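Local coordinates for thiosulfate reductase (Thermus thermophilus, PDB 2VPZ), which probably catalyses the reduction of sulfur compounds such as thiosulfate or polysulfide, using a molybdenum bis-molybdopterin guanine dinucleotide cofactor and a [4Fe-4S] cluster, at residues A70-G82 / E212-L224. Residues are numbered along the deposited sequence; the frame is centred on the assembly and turned at random.
With MGD (2-amino-5,6-dimercapto-7-methyl-3,7,8a,9-tetrahydro-8-oxa-1,3,9,10-tetraaza-anthracen-4-one guanosine dinucleotide), chain I; SF4 (iron/sulfur cluster), chain G.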
loop_
_atom_site.group_PDB
_atom_site.type_symbol
_atom_site.label_atom_id
_atom_site.label_comp_id
_atom_site.label_asym_id
_atom_site.label_seq_id
_atom_site.Cartn_x
_atom_site.Cartn_y
_atom_site.Cartn_z
ATOM N N ALA A 70 -1.603 3.643 38.681
ATOM C CA ALA A 70 -0.538 3.861 39.702
ATOM C C ALA A 70 0.524 2.738 39.787
ATOM O O ALA A 70 1.722 3.018 39.860
ATOM C CB ALA A 70 -1.166 4.093 41.124
ATOM N N ASN A 71 0.101 1.476 39.788
ATOM C CA ASN A 71 1.051 0.349 39.835
ATOM C C ASN A 71 2.145 0.509 38.738
ATOM O O ASN A 71 1.843 0.515 37.552
ATOM C CB ASN A 71 0.355 -1.011 39.658
ATOM C CG ASN A 71 1.264 -2.193 39.959
ATOM O OD1 ASN A 71 1.602 -2.449 41.119
ATOM N ND2 ASN A 71 1.713 -2.886 38.907
ATOM N N PRO A 72 3.443 0.669 39.144
ATOM C CA PRO A 72 4.555 0.812 38.179
ATOM C C PRO A 72 4.840 -0.367 37.207
ATOM O O PRO A 72 5.623 -0.234 36.264
ATOM C CB PRO A 72 5.786 1.143 39.026
ATOM C CG PRO A 72 5.232 1.572 40.387
ATOM C CD PRO A 72 3.892 0.869 40.529
ATOM N N LYS A 73 4.241 -1.522 37.467
ATOM C CA LYS A 73 4.420 -2.715 36.628
ATOM C C LYS A 73 3.356 -2.840 35.520
ATOM O O LYS A 73 3.686 -2.863 34.342
ATOM C CB LYS A 73 4.471 -3.993 37.490
ATOM C CG LYS A 73 5.748 -4.167 38.315
ATOM C CD LYS A 73 5.899 -5.594 38.792
ATOM C CE LYS A 73 7.293 -5.890 39.347
ATOM N NZ LYS A 73 8.239 -6.368 38.290
ATOM N N SER A 74 2.079 -2.891 35.883
ATOM C CA SER A 74 1.034 -2.987 34.858
ATOM C C SER A 74 0.672 -1.647 34.166
ATOM O O SER A 74 0.510 -1.608 32.938
ATOM C CB SER A 74 -0.237 -3.657 35.408
ATOM O OG SER A 74 -0.599 -3.187 36.671
ATOM N N ARG A 75 0.600 -0.550 34.930
ATOM C CA ARG A 75 0.177 0.778 34.430
ATOM C C ARG A 75 -1.096 0.728 33.555
ATOM O O ARG A 75 -1.178 1.441 32.549
ATOM C CB ARG A 75 1.227 1.466 33.566
ATOM C CG ARG A 75 2.603 1.506 34.052
ATOM C CD ARG A 75 3.391 1.835 32.834
ATOM N NE ARG A 75 4.813 1.936 33.028
ATOM C CZ ARG A 75 5.694 1.665 32.078
ATOM N NH1 ARG A 75 5.245 1.275 30.900
ATOM N NH2 ARG A 75 6.990 1.763 32.313
ATOM N N GLY A 76 -2.054 -0.113 33.906
ATOM C CA GLY A 76 -3.274 -0.228 33.145
ATOM C C GLY A 76 -3.398 -1.375 32.149
ATOM O O GLY A 76 -4.522 -1.792 31.804
ATOM N N ARG A 77 -2.265 -1.894 31.678
ATOM C CA ARG A 77 -2.173 -3.026 30.741
ATOM C C ARG A 77 -1.898 -4.401 31.423
ATOM O O ARG A 77 -1.603 -4.476 32.627
ATOM C CB ARG A 77 -1.093 -2.805 29.661
ATOM C CG ARG A 77 -0.651 -1.379 29.397
ATOM C CD ARG A 77 -1.581 -0.685 28.426
ATOM N NE ARG A 77 -2.634 0.067 29.101
ATOM C CZ ARG A 77 -2.698 1.389 29.148
ATOM N NH1 ARG A 77 -1.766 2.096 28.549
ATOM N NH2 ARG A 77 -3.678 2.008 29.790
ATOM N N LEU A 78 -1.978 -5.469 30.625
ATOM C CA LEU A 78 -1.779 -6.857 31.031
ATOM C C LEU A 78 -1.439 -7.731 29.797
ATOM O O LEU A 78 -1.990 -7.514 28.704
ATOM C CB LEU A 78 -3.054 -7.403 31.737
ATOM C CG LEU A 78 -2.979 -8.120 33.109
ATOM C CD1 LEU A 78 -2.113 -7.294 34.099
ATOM C CD2 LEU A 78 -4.393 -8.353 33.696
ATOM N N CYS A 79 -0.529 -8.694 29.956
ATOM C CA CYS A 79 -0.158 -9.604 28.883
ATOM C C CYS A 79 -1.213 -10.732 28.837
ATOM O O CYS A 79 -2.038 -10.847 29.747
ATOM C CB CYS A 79 1.252 -10.217 29.126
ATOM S SG CYS A 79 1.324 -11.719 30.276
ATOM N N PRO A 80 -1.200 -11.582 27.775
ATOM C CA PRO A 80 -2.151 -12.705 27.632
ATOM C C PRO A 80 -2.214 -13.680 28.841
ATOM O O PRO A 80 -3.297 -14.101 29.281
ATOM C CB PRO A 80 -1.731 -13.385 26.322
ATOM C CG PRO A 80 -0.253 -12.987 26.157
ATOM C CD PRO A 80 -0.173 -11.599 26.726
ATOM N N ARG A 81 -1.052 -14.044 29.379
ATOM C CA ARG A 81 -0.945 -14.949 30.530
ATOM C C ARG A 81 -1.619 -14.378 31.782
ATOM O O ARG A 81 -2.200 -15.132 32.578
ATOM C CB ARG A 81 0.536 -15.294 30.795
ATOM C CG ARG A 81 1.129 -16.138 29.660
ATOM C CD ARG A 81 2.666 -16.189 29.657
ATOM N NE ARG A 81 3.319 -14.879 29.721
ATOM C CZ ARG A 81 4.070 -14.424 30.723
ATOM N NH1 ARG A 81 4.295 -15.172 31.788
ATOM N NH2 ARG A 81 4.579 -13.193 30.659
ATOM N N GLY A 82 -1.551 -13.059 31.953
ATOM C CA GLY A 82 -2.181 -12.410 33.086
ATOM C C GLY A 82 -3.694 -12.465 32.951
ATOM O O GLY A 82 -4.421 -12.726 33.928
ATOM N N GLU A 212 8.070 -12.535 22.557
ATOM C CA GLU A 212 7.790 -13.974 22.750
ATOM C C GLU A 212 7.860 -14.135 24.291
ATOM O O GLU A 212 6.956 -14.733 24.908
ATOM C CB GLU A 212 8.818 -14.867 21.988
ATOM C CG GLU A 212 8.464 -14.933 20.482
ATOM C CD GLU A 212 9.608 -15.386 19.577
ATOM O OE1 GLU A 212 10.621 -14.657 19.492
ATOM O OE2 GLU A 212 9.481 -16.468 18.947
ATOM N N ASP A 213 8.936 -13.583 24.884
ATOM C CA ASP A 213 9.133 -13.445 26.360
ATOM C C ASP A 213 8.210 -12.222 26.493
ATOM O O ASP A 213 8.450 -11.147 25.920
ATOM C CB ASP A 213 10.609 -13.098 26.731
ATOM C CG ASP A 213 10.734 -12.063 27.897
ATOM O OD1 ASP A 213 9.753 -11.855 28.667
ATOM O OD2 ASP A 213 11.826 -11.483 28.034
ATOM N N THR A 214 7.166 -12.390 27.278
ATOM C CA THR A 214 6.125 -11.415 27.342
ATOM C C THR A 214 5.867 -10.664 28.670
ATOM O O THR A 214 4.732 -10.217 28.957
ATOM C CB THR A 214 4.864 -12.131 26.693
ATOM O OG1 THR A 214 4.252 -11.295 25.730
ATOM C CG2 THR A 214 3.897 -12.643 27.732
ATOM N N HIS A 215 6.948 -10.529 29.467
ATOM C CA HIS A 215 6.983 -9.790 30.754
ATOM C C HIS A 215 6.377 -8.423 30.414
ATOM O O HIS A 215 6.872 -7.669 29.573
ATOM C CB HIS A 215 8.449 -9.656 31.310
ATOM C CG HIS A 215 8.897 -10.780 32.180
ATOM N ND1 HIS A 215 10.213 -11.067 32.443
ATOM C CD2 HIS A 215 8.188 -11.702 32.828
ATOM C CE1 HIS A 215 10.292 -12.131 33.213
ATOM N NE2 HIS A 215 9.066 -12.535 33.461
ATOM N N ASN A 216 5.293 -8.144 31.122
ATOM C CA ASN A 216 4.518 -6.931 30.917
ATOM C C ASN A 216 5.224 -5.611 30.627
ATOM O O ASN A 216 5.295 -5.158 29.468
ATOM C CB ASN A 216 3.528 -6.712 32.058
ATOM C CG ASN A 216 2.394 -5.777 31.694
ATOM O OD1 ASN A 216 2.446 -5.151 30.633
ATOM N ND2 ASN A 216 1.373 -5.688 32.554
ATOM N N THR A 217 5.761 -4.999 31.673
ATOM C CA THR A 217 6.407 -3.686 31.602
ATOM C C THR A 217 7.515 -3.541 30.570
ATOM O O THR A 217 7.650 -2.483 29.920
ATOM C CB THR A 217 6.981 -3.208 32.987
ATOM O OG1 THR A 217 6.230 -3.754 34.055
ATOM C CG2 THR A 217 6.968 -1.663 33.070
ATOM N N GLN A 218 8.323 -4.584 30.403
ATOM C CA GLN A 218 9.397 -4.482 29.437
ATOM C C GLN A 218 8.848 -4.558 27.989
ATOM O O GLN A 218 9.496 -4.087 27.069
ATOM C CB GLN A 218 10.532 -5.504 29.695
ATOM C CG GLN A 218 10.250 -6.985 29.397
ATOM C CD GLN A 218 11.495 -7.807 28.913
ATOM O OE1 GLN A 218 12.659 -7.460 29.197
ATOM N NE2 GLN A 218 11.235 -8.907 28.210
ATOM N N LEU A 219 7.653 -5.124 27.806
ATOM C CA LEU A 219 7.031 -5.157 26.465
ATOM C C LEU A 219 6.611 -3.677 26.193
ATOM O O LEU A 219 6.956 -3.083 25.166
ATOM C CB LEU A 219 5.803 -6.081 26.417
ATOM C CG LEU A 219 5.226 -6.430 25.037
ATOM C CD1 LEU A 219 6.371 -6.663 24.031
ATOM C CD2 LEU A 219 4.297 -7.684 25.141
ATOM N N GLN A 220 5.879 -3.110 27.143
ATOM C CA GLN A 220 5.464 -1.720 27.089
ATOM C C GLN A 220 6.661 -0.797 26.780
ATOM O O GLN A 220 6.625 -0.050 25.814
ATOM C CB GLN A 220 4.839 -1.273 28.412
ATOM C CG GLN A 220 3.522 -1.915 28.727
ATOM C CD GLN A 220 2.966 -1.465 30.039
ATOM O OE1 GLN A 220 2.310 -2.221 30.764
ATOM N NE2 GLN A 220 3.243 -0.199 30.370
ATOM N N ASP A 221 7.720 -0.865 27.585
ATOM C CA ASP A 221 8.906 -0.011 27.413
ATOM C C ASP A 221 9.631 -0.150 26.051
ATOM O O ASP A 221 10.030 0.848 25.396
ATOM C CB ASP A 221 9.944 -0.232 28.559
ATOM C CG ASP A 221 9.411 0.182 29.949
ATOM O OD1 ASP A 221 8.461 0.997 30.005
ATOM O OD2 ASP A 221 9.973 -0.296 30.963
ATOM N N PHE A 222 9.825 -1.398 25.624
ATOM C CA PHE A 222 10.448 -1.732 24.332
ATOM C C PHE A 222 9.607 -1.091 23.202
ATOM O O PHE A 222 10.159 -0.466 22.283
ATOM C CB PHE A 222 10.506 -3.271 24.165
ATOM C CG PHE A 222 11.136 -3.749 22.836
ATOM C CD1 PHE A 222 12.485 -3.500 22.530
ATOM C CD2 PHE A 222 10.374 -4.484 21.920
ATOM C CE1 PHE A 222 13.068 -3.989 21.338
ATOM C CE2 PHE A 222 10.926 -4.970 20.720
ATOM C CZ PHE A 222 12.282 -4.727 20.426
ATOM N N ALA A 223 8.284 -1.251 23.275
ATOM C CA ALA A 223 7.363 -0.682 22.290
ATOM C C ALA A 223 7.429 0.864 22.267
ATOM O O ALA A 223 7.346 1.482 21.203
ATOM C CB ALA A 223 5.912 -1.154 22.553
ATOM N N LEU A 224 7.596 1.488 23.428
ATOM C CA LEU A 224 7.706 2.946 23.526
ATOM C C LEU A 224 9.041 3.438 22.940
ATOM O O LEU A 224 9.096 4.496 22.290
ATOM C CB LEU A 224 7.517 3.430 24.979
ATOM C CG LEU A 224 6.036 3.320 25.412
ATOM C CD1 LEU A 224 5.893 3.549 26.928
ATOM C CD2 LEU A 224 5.187 4.319 24.587
HETATM P PB MGD I . 17.079 -15.940 25.941
HETATM O O1B MGD I . 17.543 -17.308 26.251
HETATM O O2B MGD I . 17.991 -14.822 26.004
HETATM O O3B MGD I . 15.852 -15.911 26.967
HETATM O O3A MGD I . 13.578 -15.485 28.029
HETATM P PA MGD I . 14.933 -14.784 27.628
HETATM O O1A MGD I . 15.425 -14.277 28.902
HETATM O O2A MGD I . 14.641 -13.723 26.677
HETATM O "O5'" MGD I . 16.444 -15.901 24.520
HETATM C "C5'" MGD I . 15.798 -16.939 23.779
HETATM C "C4'" MGD I . 16.382 -16.666 22.402
HETATM O "O4'" MGD I . 17.742 -17.026 22.585
HETATM C "C3'" MGD I . 15.895 -17.533 21.211
HETATM O "O3'" MGD I . 15.555 -16.708 20.067
HETATM C "C2'" MGD I . 17.105 -18.424 20.833
HETATM O "O2'" MGD I . 17.294 -18.371 19.424
HETATM C "C1'" MGD I . 18.261 -17.626 21.384
HETATM N N9 MGD I . 19.621 -18.230 21.395
HETATM C C8 MGD I . 19.927 -19.558 21.543
HETATM N N7 MGD I . 21.272 -19.772 21.498
HETATM C C5 MGD I . 21.846 -18.558 21.293
HETATM C C6 MGD I . 23.223 -18.076 21.062
HETATM O O6 MGD I . 24.135 -18.905 21.149
HETATM N N1 MGD I . 23.432 -16.775 20.868
HETATM C C2 MGD I . 22.409 -15.881 20.793
HETATM N N2 MGD I . 22.674 -14.543 20.582
HETATM N N3 MGD I . 21.104 -16.249 20.984
HETATM C C4 MGD I . 20.764 -17.543 21.233
HETATM C C10 MGD I . 13.277 -16.304 29.139
HETATM C C11 MGD I . 12.629 -15.384 30.122
HETATM O O11 MGD I . 11.351 -15.000 29.594
HETATM C C12 MGD I . 12.643 -15.909 31.581
HETATM S S12 MGD I . 14.060 -16.443 32.316
HETATM C C13 MGD I . 11.512 -15.965 32.372
HETATM S S13 MGD I . 11.618 -16.437 34.005
HETATM C C14 MGD I . 10.164 -15.577 31.820
HETATM N N15 MGD I . 9.290 -16.642 31.495
HETATM C C16 MGD I . 8.287 -16.486 30.572
HETATM C C17 MGD I . 7.283 -17.544 30.195
HETATM O O17 MGD I . 7.301 -18.656 30.794
HETATM N N18 MGD I . 6.304 -17.256 29.271
HETATM C C19 MGD I . 6.338 -16.049 28.650
HETATM N N19 MGD I . 5.435 -15.846 27.710
HETATM N N20 MGD I . 7.229 -15.026 28.879
HETATM C C21 MGD I . 8.169 -15.210 29.855
HETATM N N22 MGD I . 9.086 -14.298 30.138
HETATM C C23 MGD I . 10.371 -14.621 30.663
HETATM FE FE1 SF4 G . 2.513 -9.878 34.765
HETATM FE FE2 SF4 G . 1.960 -11.280 32.467
HETATM FE FE3 SF4 G . 3.529 -12.363 34.447
HETATM FE FE4 SF4 G . 0.840 -12.081 34.867
HETATM S S1 SF4 G . 1.824 -13.427 33.281
HETATM S S2 SF4 G . 2.537 -11.549 36.361
HETATM S S3 SF4 G . 0.438 -10.127 33.742
HETATM S S4 SF4 G . 4.041 -10.507 33.150
#
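Arg75 and Asp221 form the salt bridge of this contact: NH2 of Arg75 lies 2.8 Å from OD1 of Asp221, which receives it on its syn lone pair and within the guanidinium plane. An extended chain from CG to NE carries the guanidinium from the loop to the side of helix 216-227, while the Thr217 methyl CG2 covers one guanidinium face.

Other polar side chains on this helix satisfy loop carbonyls. Thr217 OG1 donates to Lys73 O at 2.7 Å, 23° out of the carbonyl plane, and is also bonded to Trp49; a short hydroxyl suits CA atoms only 5.5 Å apart in Lys73 and Thr217. The longer amide of Asn216 reaches the turn, where ND2 gives Arg77 O a weak bond (3.2 Å).

Around the cofactors, Cys79 SG binds iron FE2 of the cluster at 2.3 Å and weakly caps its helix through Gly82 N. Pterin C19 lies 3.4 Å over the centre of one face of the flat Arg81 guanidinium; cluster S1 lies over the opposite face, toward the rim. At the edge, Thr214 O takes a weak in-plane bond from Arg81 NH2 (3.4 Å). Thr214 N donates to pterin N20 (3.1 Å). Arg81 thus stands between cluster and pterin, probably on the electron route, where the N-terminal [4Fe-4S] domain meets the molybdopterin domain.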